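Local coordinates for protein lovastatin nonaketide synthase, polyketide synthase component (Aspergillus terreus, PDB 7CPX) that builds the dihydromonacolin L nonaketide of lovastatin from malonyl-CoA as an iterative homodimeric polyketide synthase working with the partner protein LovC, at residues A[1878-1890]-A[2058-2070]. The protein carries 2 engineered substitutions. Numbering follows the deposited sequence.
Sequences PHALRVQALGFFY and HYRAADLFTDTVS. Engineered in segment 1878-1890: Gln-1884 (natural residue Gly), Ala-1885 (natural residue Gln).
Ala-1880 and Thr-2066 face each other as an antiparallel hydrogen-bonded pair: Ala-1880 N donates to Thr-2066 O at 2.7 Å, and Thr-2066 N returns a bond to Ala-1880 O at 2.9 Å. Beyond this pair Arg-1882 N bonds to Leu-2064 O at 3.1 Å. CA-H...O contacts from Phe-2065 CA to Ala-1880 O and from Leu-1881 CA to Leu-2064 O supplement these bonds.

Apolar packing occupies both faces of the pairing. Leu-1881 and Phe-2065, a non-hydrogen-bonded pair, run side by side; Leu-1881 CG lies 3.5 Å from Phe-2065 CE2, and helix 1935-1953 packs against both side chains through Thr-1941 and Ala-1945. On the face with Ala-1880 and Thr-2066, Val-2069 CG2 reaches Ala-1880 CB at 3.5 Å and also touches Tyr-1890 CE2, while Ala-1880 CB sits over the centre of the tyrosine ring.

Strands 1880-1883 and 1887-1890 form a beta-hairpin, and strand 2065-2066 lies antiparallel beside the first arm, on the side away from the second, as a third strand. Strand 2057-2059, just upstream, is the outermost strand of a parallel five-stranded sheet within the chain, so the weakly bonded helical turn 2061-2064 links that sheet to the hairpin. A Rossmann-like sheet beside a mixed beta region is consistent with the enoylreductase-like domain of reducing polyketide synthases, probably inactive here, since LovC supplies that activity.

Aromatic and aliphatic groups also meet backbone carbonyls. Phe-1888, on the second arm, brings CZ to 3.6 Å from Asp-2063 O; one face of its ring carries Arg-1882 CB. With CG anti to the backbone N (chi1 -172°), Arg-1882 extends past that carbonyl, its CD 3.2 Å from Asp-2063 O. Gly-2055 of the second subunit packs against both Arg-1882 and Phe-1888.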
loop_
_atom_site.group_PDB
_atom_site.type_symbol
_atom_site.label_atom_id
_atom_site.label_comp_id
_atom_site.label_asym_id
_atom_site.label_seq_id
_atom_site.Cartn_x
_atom_site.Cartn_y
_atom_site.Cartn_z
ATOM N N PRO A 1878 17.310 36.141 -22.459
ATOM C CA PRO A 1878 15.988 35.559 -22.168
ATOM C C PRO A 1878 15.507 35.823 -20.754
ATOM O O PRO A 1878 14.307 36.042 -20.547
ATOM C CB PRO A 1878 16.197 34.057 -22.409
ATOM C CG PRO A 1878 17.472 33.930 -23.157
ATOM C CD PRO A 1878 18.303 35.114 -22.814
ATOM N N HIS A 1879 16.406 35.806 -19.777
ATOM C CA HIS A 1879 16.049 35.929 -18.372
ATOM C C HIS A 1879 16.257 37.359 -17.895
ATOM O O HIS A 1879 17.246 38.007 -18.250
ATOM C CB HIS A 1879 16.884 34.971 -17.525
ATOM C CG HIS A 1879 17.158 33.662 -18.196
ATOM N ND1 HIS A 1879 16.227 32.649 -18.259
ATOM C CD2 HIS A 1879 18.258 33.204 -18.840
ATOM C CE1 HIS A 1879 16.741 31.621 -18.911
ATOM N NE2 HIS A 1879 17.972 31.932 -19.274
ATOM N N ALA A 1880 15.319 37.846 -17.089
ATOM C CA ALA A 1880 15.434 39.175 -16.509
ATOM C C ALA A 1880 16.400 39.143 -15.335
ATOM O O ALA A 1880 16.348 38.233 -14.501
ATOM C CB ALA A 1880 14.069 39.686 -16.052
ATOM N N LEU A 1881 17.279 40.137 -15.270
ATOM C CA LEU A 1881 18.289 40.219 -14.227
ATOM C C LEU A 1881 17.928 41.304 -13.222
ATOM O O LEU A 1881 17.564 42.421 -13.599
ATOM C CB LEU A 1881 19.666 40.504 -14.823
ATOM C CG LEU A 1881 20.372 39.297 -15.438
ATOM C CD1 LEU A 1881 19.636 38.805 -16.671
ATOM C CD2 LEU A 1881 21.804 39.648 -15.774
ATOM N N ARG A 1882 18.034 40.964 -11.942
ATOM C CA ARG A 1882 17.804 41.941 -10.889
ATOM C C ARG A 1882 18.859 43.036 -10.960
ATOM O O ARG A 1882 20.038 42.770 -11.213
ATOM C CB ARG A 1882 17.832 41.258 -9.523
ATOM C CG ARG A 1882 17.416 42.147 -8.366
ATOM C CD ARG A 1882 17.585 41.425 -7.040
ATOM N NE ARG A 1882 17.141 42.233 -5.911
ATOM C CZ ARG A 1882 17.262 41.874 -4.640
ATOM N NH1 ARG A 1882 17.816 40.722 -4.296
ATOM N NH2 ARG A 1882 16.816 42.690 -3.690
ATOM N N VAL A 1883 18.430 44.275 -10.741
ATOM C CA VAL A 1883 19.282 45.447 -10.904
ATOM C C VAL A 1883 19.186 46.288 -9.637
ATOM O O VAL A 1883 18.185 46.982 -9.419
ATOM C CB VAL A 1883 18.890 46.266 -12.140
ATOM C CG1 VAL A 1883 19.568 47.621 -12.116
ATOM C CG2 VAL A 1883 19.253 45.504 -13.403
ATOM N N GLN A 1884 20.229 46.225 -8.810
ATOM C CA GLN A 1884 20.367 47.047 -7.605
ATOM C C GLN A 1884 19.031 47.232 -6.891
ATOM O O GLN A 1884 18.644 48.337 -6.507
ATOM C CB GLN A 1884 20.998 48.399 -7.938
ATOM C CG GLN A 1884 20.236 49.215 -8.971
ATOM C CD GLN A 1884 20.415 50.708 -8.776
ATOM O OE1 GLN A 1884 20.965 51.398 -9.635
ATOM N NE2 GLN A 1884 19.945 51.216 -7.642
ATOM N N ALA A 1885 18.310 46.122 -6.724
ATOM C CA ALA A 1885 17.063 46.115 -5.969
ATOM C C ALA A 1885 15.981 46.970 -6.622
ATOM O O ALA A 1885 14.897 47.136 -6.055
ATOM C CB ALA A 1885 17.307 46.594 -4.536
ATOM N N LEU A 1886 16.255 47.519 -7.809
ATOM C CA LEU A 1886 15.234 48.287 -8.512
ATOM C C LEU A 1886 14.171 47.378 -9.109
ATOM O O LEU A 1886 13.019 47.796 -9.275
ATOM C CB LEU A 1886 15.872 49.134 -9.613
ATOM C CG LEU A 1886 16.723 50.319 -9.158
ATOM C CD1 LEU A 1886 17.446 50.930 -10.346
ATOM C CD2 LEU A 1886 15.872 51.364 -8.456
ATOM N N GLY A 1887 14.534 46.148 -9.431
ATOM C CA GLY A 1887 13.629 45.212 -10.054
ATOM C C GLY A 1887 14.395 44.309 -10.997
ATOM O O GLY A 1887 15.622 44.296 -10.998
ATOM N N PHE A 1888 13.645 43.565 -11.804
ATOM C CA PHE A 1888 14.211 42.642 -12.776
ATOM C C PHE A 1888 14.009 43.203 -14.172
ATOM O O PHE A 1888 12.885 43.547 -14.553
ATOM C CB PHE A 1888 13.570 41.259 -12.661
ATOM C CG PHE A 1888 13.957 40.516 -11.420
ATOM C CD1 PHE A 1888 13.347 40.796 -10.211
ATOM C CD2 PHE A 1888 14.930 39.534 -11.460
ATOM C CE1 PHE A 1888 13.701 40.112 -9.067
ATOM C CE2 PHE A 1888 15.287 38.844 -10.322
ATOM C CZ PHE A 1888 14.674 39.135 -9.120
ATOM N N PHE A 1889 15.097 43.295 -14.929
ATOM C CA PHE A 1889 15.077 43.843 -16.276
ATOM C C PHE A 1889 15.808 42.897 -17.213
ATOM O O PHE A 1889 16.844 42.331 -16.854
ATOM C CB PHE A 1889 15.731 45.225 -16.321
ATOM C CG PHE A 1889 15.182 46.190 -15.312
ATOM C CD1 PHE A 1889 15.674 46.215 -14.020
ATOM C CD2 PHE A 1889 14.177 47.075 -15.657
ATOM C CE1 PHE A 1889 15.174 47.101 -13.089
ATOM C CE2 PHE A 1889 13.672 47.966 -14.731
ATOM C CZ PHE A 1889 14.171 47.979 -13.444
ATOM N N TYR A 1890 15.267 42.733 -18.415
ATOM C CA TYR A 1890 15.896 41.912 -19.438
ATOM C C TYR A 1890 16.934 42.743 -20.178
ATOM O O TYR A 1890 16.625 43.826 -20.677
ATOM C CB TYR A 1890 14.857 41.384 -20.425
ATOM C CG TYR A 1890 13.793 40.506 -19.814
ATOM C CD1 TYR A 1890 13.986 39.140 -19.680
ATOM C CD2 TYR A 1890 12.582 41.038 -19.399
ATOM C CE1 TYR A 1890 13.009 38.331 -19.135
ATOM C CE2 TYR A 1890 11.599 40.238 -18.854
ATOM C CZ TYR A 1890 11.817 38.884 -18.723
ATOM O OH TYR A 1890 10.841 38.084 -18.177
ATOM N N HIS A 2058 22.091 34.542 1.803
ATOM C CA HIS A 2058 21.894 33.586 0.724
ATOM C C HIS A 2058 21.105 34.233 -0.402
ATOM O O HIS A 2058 20.103 34.914 -0.162
ATOM C CB HIS A 2058 21.161 32.341 1.222
ATOM C CG HIS A 2058 21.015 31.275 0.182
ATOM N ND1 HIS A 2058 20.123 30.232 0.303
ATOM C CD2 HIS A 2058 21.651 31.090 -0.998
ATOM C CE1 HIS A 2058 20.213 29.453 -0.760
ATOM N NE2 HIS A 2058 21.133 29.953 -1.564
ATOM N N TYR A 2059 21.565 34.015 -1.633
ATOM C CA TYR A 2059 20.877 34.497 -2.826
ATOM C C TYR A 2059 20.919 33.403 -3.878
ATOM O O TYR A 2059 22.002 32.972 -4.283
ATOM C CB TYR A 2059 21.521 35.781 -3.356
ATOM C CG TYR A 2059 21.504 36.921 -2.367
ATOM C CD1 TYR A 2059 22.548 37.103 -1.472
ATOM C CD2 TYR A 2059 20.442 37.814 -2.324
ATOM C CE1 TYR A 2059 22.537 38.143 -0.564
ATOM C CE2 TYR A 2059 20.423 38.857 -1.420
ATOM C CZ TYR A 2059 21.473 39.017 -0.543
ATOM O OH TYR A 2059 21.457 40.054 0.361
ATOM N N ARG A 2060 19.748 32.955 -4.316
ATOM C CA ARG A 2060 19.649 31.914 -5.324
ATOM C C ARG A 2060 19.599 32.525 -6.721
ATOM O O ARG A 2060 19.508 33.741 -6.897
ATOM C CB ARG A 2060 18.413 31.047 -5.079
ATOM C CG ARG A 2060 18.496 30.182 -3.833
ATOM C CD ARG A 2060 17.247 29.329 -3.671
ATOM N NE ARG A 2060 17.385 28.352 -2.596
ATOM C CZ ARG A 2060 17.145 28.603 -1.316
ATOM N NH1 ARG A 2060 16.758 29.799 -0.903
ATOM N NH2 ARG A 2060 17.302 27.627 -0.425
ATOM N N ALA A 2061 19.663 31.652 -7.729
ATOM C CA ALA A 2061 19.565 32.116 -9.107
ATOM C C ALA A 2061 18.253 32.845 -9.351
ATOM O O ALA A 2061 18.211 33.805 -10.131
ATOM C CB ALA A 2061 19.703 30.937 -10.069
ATOM N N ALA A 2062 17.175 32.409 -8.699
ATOM C CA ALA A 2062 15.899 33.101 -8.827
ATOM C C ALA A 2062 15.970 34.525 -8.301
ATOM O O ALA A 2062 15.190 35.378 -8.740
ATOM C CB ALA A 2062 14.806 32.328 -8.087
ATOM N N ASP A 2063 16.883 34.803 -7.370
ATOM C CA ASP A 2063 17.036 36.147 -6.830
ATOM C C ASP A 2063 17.804 37.074 -7.763
ATOM O O ASP A 2063 17.762 38.292 -7.566
ATOM C CB ASP A 2063 17.743 36.088 -5.474
ATOM C CG ASP A 2063 17.001 35.234 -4.467
ATOM O OD1 ASP A 2063 15.756 35.172 -4.541
ATOM O OD2 ASP A 2063 17.662 34.624 -3.600
ATOM N N LEU A 2064 18.501 36.530 -8.762
ATOM C CA LEU A 2064 19.221 37.333 -9.738
ATOM C C LEU A 2064 18.768 37.107 -11.170
ATOM O O LEU A 2064 19.010 37.975 -12.015
ATOM C CB LEU A 2064 20.731 37.059 -9.657
ATOM C CG LEU A 2064 21.428 37.497 -8.368
ATOM C CD1 LEU A 2064 21.295 36.440 -7.284
ATOM C CD2 LEU A 2064 22.889 37.815 -8.635
ATOM N N PHE A 2065 18.132 35.977 -11.470
ATOM C CA PHE A 2065 17.603 35.691 -12.795
ATOM C C PHE A 2065 16.180 35.178 -12.656
ATOM O O PHE A 2065 15.896 34.344 -11.793
ATOM C CB PHE A 2065 18.465 34.659 -13.530
ATOM C CG PHE A 2065 19.884 35.098 -13.748
ATOM C CD1 PHE A 2065 20.820 34.992 -12.734
ATOM C CD2 PHE A 2065 20.284 35.612 -14.969
ATOM C CE1 PHE A 2065 22.127 35.395 -12.932
ATOM C CE2 PHE A 2065 21.589 36.017 -15.174
ATOM C CZ PHE A 2065 22.512 35.907 -14.155
ATOM N N THR A 2066 15.288 35.675 -13.509
ATOM C CA THR A 2066 13.888 35.284 -13.440
ATOM C C THR A 2066 13.257 35.461 -14.811
ATOM O O THR A 2066 13.809 36.126 -15.691
ATOM C CB THR A 2066 13.124 36.105 -12.395
ATOM O OG1 THR A 2066 11.855 35.491 -12.135
ATOM C CG2 THR A 2066 12.897 37.522 -12.891
ATOM N N ASP A 2067 12.086 34.852 -14.976
ATOM C CA ASP A 2067 11.317 34.936 -16.209
ATOM C C ASP A 2067 10.124 35.875 -16.101
ATOM O O ASP A 2067 9.355 35.988 -17.061
ATOM C CB ASP A 2067 10.831 33.543 -16.616
ATOM C CG ASP A 2067 9.930 32.915 -15.570
ATOM O OD1 ASP A 2067 10.169 33.144 -14.366
ATOM O OD2 ASP A 2067 8.982 32.198 -15.951
ATOM N N THR A 2068 9.947 36.548 -14.965
ATOM C CA THR A 2068 8.796 37.408 -14.731
ATOM C C THR A 2068 9.259 38.779 -14.266
ATOM O O THR A 2068 10.160 38.891 -13.429
ATOM C CB THR A 2068 7.853 36.801 -13.685
ATOM O OG1 THR A 2068 7.392 35.521 -14.135
ATOM C CG2 THR A 2068 6.658 37.715 -13.441
ATOM N N VAL A 2069 8.635 39.821 -14.814
ATOM C CA VAL A 2069 8.907 41.194 -14.409
ATOM C C VAL A 2069 7.603 41.864 -13.995
ATOM O O VAL A 2069 7.604 42.816 -13.208
ATOM C CB VAL A 2069 9.600 41.980 -15.537
ATOM C CG1 VAL A 2069 9.777 43.440 -15.143
ATOM C CG2 VAL A 2069 10.939 41.348 -15.869
ATOM N N SER A 2070 6.486 41.368 -14.519
ATOM C CA SER A 2070 5.174 41.922 -14.203
ATOM C C SER A 2070 5.124 43.417 -14.502
ATOM O O SER A 2070 5.241 43.833 -15.655
ATOM C CB SER A 2070 4.825 41.668 -12.735
ATOM O OG SER A 2070 3.539 42.173 -12.423
#